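Local coordinates for protein bacteriocin (Streptococcus pyogenes, PDB 2FU2) that is a bacteriocin-like immunity protein that probably protects the cell producing a bacteriocin from its toxic action, at residues 6-11 against 72-76. Residue numbers count along the deposited sequence, not the author numbering.
Sequences EILDAL and LSRLV
How closely two helices approach depends on the side chains at their interface, and here Leu72, Ile7 and Leu75 bury the most surface, the two leucines packing against a small alanine. Segments 6-11 and 72-76 are both alpha-helical and run nearly antiparallel (signed crossing angle -154°), with axes 9.7 Å apart at closest approach. Leu72 (tp) makes apolar van der Waals contacts through CD1, 3.9 Å from Ala10 CB, and CD2, 3.7 Å from Leu11 CD2. Ile7 (mt) starts sideways, yet its CG2 approaches Val76 CG1 to 4.0 Å and Leu72 CD1 to 4.3 Å. In this antiparallel helical bundle of the EntA_Immun family, the contact unites the first and last helices, with Ile7 and Leu11 also touching Leu37 of helix 24-40 and Leu72 reaching Ile54 of helix 44-60. Leu75 (mt) aims toward segment 6-11, its CD1 3.8 Å from Ala10 CB and in van der Waals contact with the backbone carbonyl Glu6 O at 4.0 Å. Ala10, pointing toward segment 72-76, has only a methyl side chain, which lets its CA come within 5.3 Å of Leu72 CA, whereas Ile7 CA and Leu75 CA stand 6.7 Å apart.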
ATOM      1  N   GLU A   6     -11.060  -4.650   0.181  1.00 31.89           N
ATOM      2  CA  GLU A   6     -10.791  -3.678  -0.866  1.00 33.15           C
ATOM      3  C   GLU A   6      -9.374  -3.159  -0.643  1.00 32.40           C
ATOM      4  O   GLU A   6      -8.620  -2.972  -1.605  1.00 32.83           O
ATOM      5  CB  GLU A   6     -11.812  -2.518  -0.853  1.00 32.25           C
ATOM      6  CG  GLU A   6     -13.194  -2.969  -1.179  1.00 34.75           C
ATOM      7  CD  GLU A   6     -14.325  -1.926  -0.941  1.00 34.91           C
ATOM      8  OE1 GLU A   6     -14.409  -1.327   0.163  1.00 36.20           O
ATOM      9  OE2 GLU A   6     -15.165  -1.755  -1.862  1.00 36.26           O
ATOM     10  N   ILE A   7      -9.008  -2.930   0.618  1.00 31.01           N
ATOM     11  CA  ILE A   7      -7.648  -2.458   0.917  1.00 30.52           C
ATOM     12  C   ILE A   7      -6.602  -3.565   0.609  1.00 30.86           C
ATOM     13  O   ILE A   7      -5.528  -3.285   0.019  1.00 30.45           O
ATOM     14  CB  ILE A   7      -7.549  -1.922   2.363  1.00 30.86           C
ATOM     15  CG1 ILE A   7      -8.615  -0.811   2.561  1.00 28.77           C
ATOM     16  CG2 ILE A   7      -6.035  -1.508   2.753  1.00 29.29           C
ATOM     17  CD1 ILE A   7      -8.562  -0.149   3.859  1.00 26.71           C
ATOM     18  N   LEU A   8      -6.939  -4.802   0.958  1.00 29.53           N
ATOM     19  CA  LEU A   8      -6.050  -5.924   0.694  1.00 30.42           C
ATOM     20  C   LEU A   8      -5.853  -6.070  -0.813  1.00 30.67           C
ATOM     21  O   LEU A   8      -4.700  -6.173  -1.285  1.00 30.46           O
ATOM     22  CB  LEU A   8      -6.582  -7.205   1.305  1.00 29.58           C
ATOM     23  CG  LEU A   8      -5.721  -8.485   1.165  1.00 33.32           C
ATOM     24  CD1 LEU A   8      -4.271  -8.413   1.713  1.00 29.74           C
ATOM     25  CD2 LEU A   8      -6.446  -9.674   1.867  1.00 32.50           C
ATOM     26  N   ASP A   9      -6.955  -6.001  -1.581  1.00 29.74           N
ATOM     27  CA  ASP A   9      -6.822  -6.053  -3.017  1.00 30.28           C
ATOM     28  C   ASP A   9      -5.992  -4.893  -3.632  1.00 31.44           C
ATOM     29  O   ASP A   9      -5.077  -5.146  -4.475  1.00 32.46           O
ATOM     30  CB  ASP A   9      -8.190  -6.152  -3.687  1.00 30.14           C
ATOM     31  CG  ASP A   9      -8.851  -7.511  -3.476  1.00 29.09           C
ATOM     32  OD1 ASP A   9      -8.171  -8.436  -2.991  1.00 27.71           O
ATOM     33  OD2 ASP A   9     -10.059  -7.633  -3.783  1.00 25.74           O
ATOM     34  N   ALA A  10      -6.298  -3.642  -3.204  1.00 31.15           N
ATOM     35  CA  ALA A  10      -5.484  -2.485  -3.522  1.00 31.02           C
ATOM     36  C   ALA A  10      -3.997  -2.649  -3.211  1.00 30.56           C
ATOM     37  O   ALA A  10      -3.158  -2.290  -4.056  1.00 31.53           O
ATOM     38  CB  ALA A  10      -6.045  -1.200  -2.860  1.00 31.48           C
ATOM     39  N   LEU A  11      -3.645  -3.167  -2.039  1.00 29.30           N
ATOM     40  CA  LEU A  11      -2.222  -3.583  -1.784  1.00 28.21           C
ATOM     41  C   LEU A  11      -1.690  -4.547  -2.805  1.00 28.96           C
ATOM     42  O   LEU A  11      -0.510  -4.408  -3.204  1.00 28.57           O
ATOM     43  CB  LEU A  11      -2.049  -4.266  -0.443  1.00 25.99           C
ATOM     44  CG  LEU A  11      -2.168  -3.208   0.623  1.00 26.36           C
ATOM     45  CD1 LEU A  11      -2.683  -3.738   1.916  1.00 28.23           C
ATOM     46  CD2 LEU A  11      -0.777  -2.512   0.826  1.00 23.50           C
ATOM     47  N   LEU A  72      -4.783   2.998  -3.790  1.00 29.92           N
ATOM     48  CA  LEU A  72      -4.418   2.615  -2.439  1.00 29.53           C
ATOM     49  C   LEU A  72      -4.263   3.795  -1.493  1.00 29.30           C
ATOM     50  O   LEU A  72      -4.841   3.827  -0.398  1.00 30.68           O
ATOM     51  CB  LEU A  72      -3.093   1.815  -2.434  1.00 29.15           C
ATOM     52  CG  LEU A  72      -2.591   1.357  -1.077  1.00 27.50           C
ATOM     53  CD1 LEU A  72      -3.694   0.593  -0.249  1.00 31.87           C
ATOM     54  CD2 LEU A  72      -1.379   0.448  -1.287  1.00 28.02           C
ATOM     55  N   SER A  73      -3.464   4.746  -1.861  1.00 27.95           N
ATOM     56  CA  SER A  73      -3.309   5.927  -0.965  1.00 28.82           C
ATOM     57  C   SER A  73      -4.666   6.505  -0.540  1.00 29.07           C
ATOM     58  O   SER A  73      -4.875   6.783   0.620  1.00 27.24           O
ATOM     59  CB  SER A  73      -2.543   7.034  -1.664  1.00 27.53           C
ATOM     60  OG  SER A  73      -2.390   8.138  -0.802  1.00 32.10           O
ATOM     61  N   ARG A  74      -5.585   6.652  -1.520  1.00 29.43           N
ATOM     62  CA  ARG A  74      -6.870   7.208  -1.313  1.00 29.54           C
ATOM     63  C   ARG A  74      -7.688   6.404  -0.287  1.00 30.44           C
ATOM     64  O   ARG A  74      -8.307   6.957   0.641  1.00 29.70           O
ATOM     65  CB  ARG A  74      -7.595   7.264  -2.659  1.00 30.35           C
ATOM     66  CG  ARG A  74      -9.002   7.710  -2.506  1.00 29.51           C
ATOM     67  CD  ARG A  74      -9.930   7.108  -3.484  1.00 27.46           C
ATOM     68  NE  ARG A  74     -11.240   7.681  -3.232  1.00 26.55           N
ATOM     69  CZ  ARG A  74     -12.224   7.675  -4.118  1.00 28.77           C
ATOM     70  NH1 ARG A  74     -12.020   7.119  -5.308  1.00 27.84           N
ATOM     71  NH2 ARG A  74     -13.387   8.230  -3.821  1.00 26.33           N
ATOM     72  N   LEU A  75      -7.690   5.093  -0.484  1.00 29.94           N
ATOM     73  CA  LEU A  75      -8.393   4.198   0.374  1.00 30.81           C
ATOM     74  C   LEU A  75      -7.951   4.237   1.841  1.00 31.87           C
ATOM     75  O   LEU A  75      -8.809   4.214   2.726  1.00 32.62           O
ATOM     76  CB  LEU A  75      -8.309   2.752  -0.170  1.00 31.10           C
ATOM     77  CG  LEU A  75      -8.996   2.482  -1.512  1.00 32.12           C
ATOM     78  CD1 LEU A  75      -9.032   0.989  -1.810  1.00 30.38           C
ATOM     79  CD2 LEU A  75     -10.424   3.007  -1.501  1.00 35.57           C
ATOM     80  N   VAL A  76      -6.645   4.203   2.111  1.00 32.19           N
ATOM     81  CA  VAL A  76      -6.182   4.202   3.496  1.00 33.29           C
ATOM     82  C   VAL A  76      -6.279   5.593   4.072  1.00 34.46           C
ATOM     83  O   VAL A  76      -6.444   5.722   5.303  1.00 35.47           O
ATOM     84  CB  VAL A  76      -4.721   3.627   3.733  1.00 32.17           C
ATOM     85  CG1 VAL A  76      -4.675   2.223   3.332  1.00 32.63           C
ATOM     86  CG2 VAL A  76      -3.745   4.365   2.925  1.00 34.10           C
TER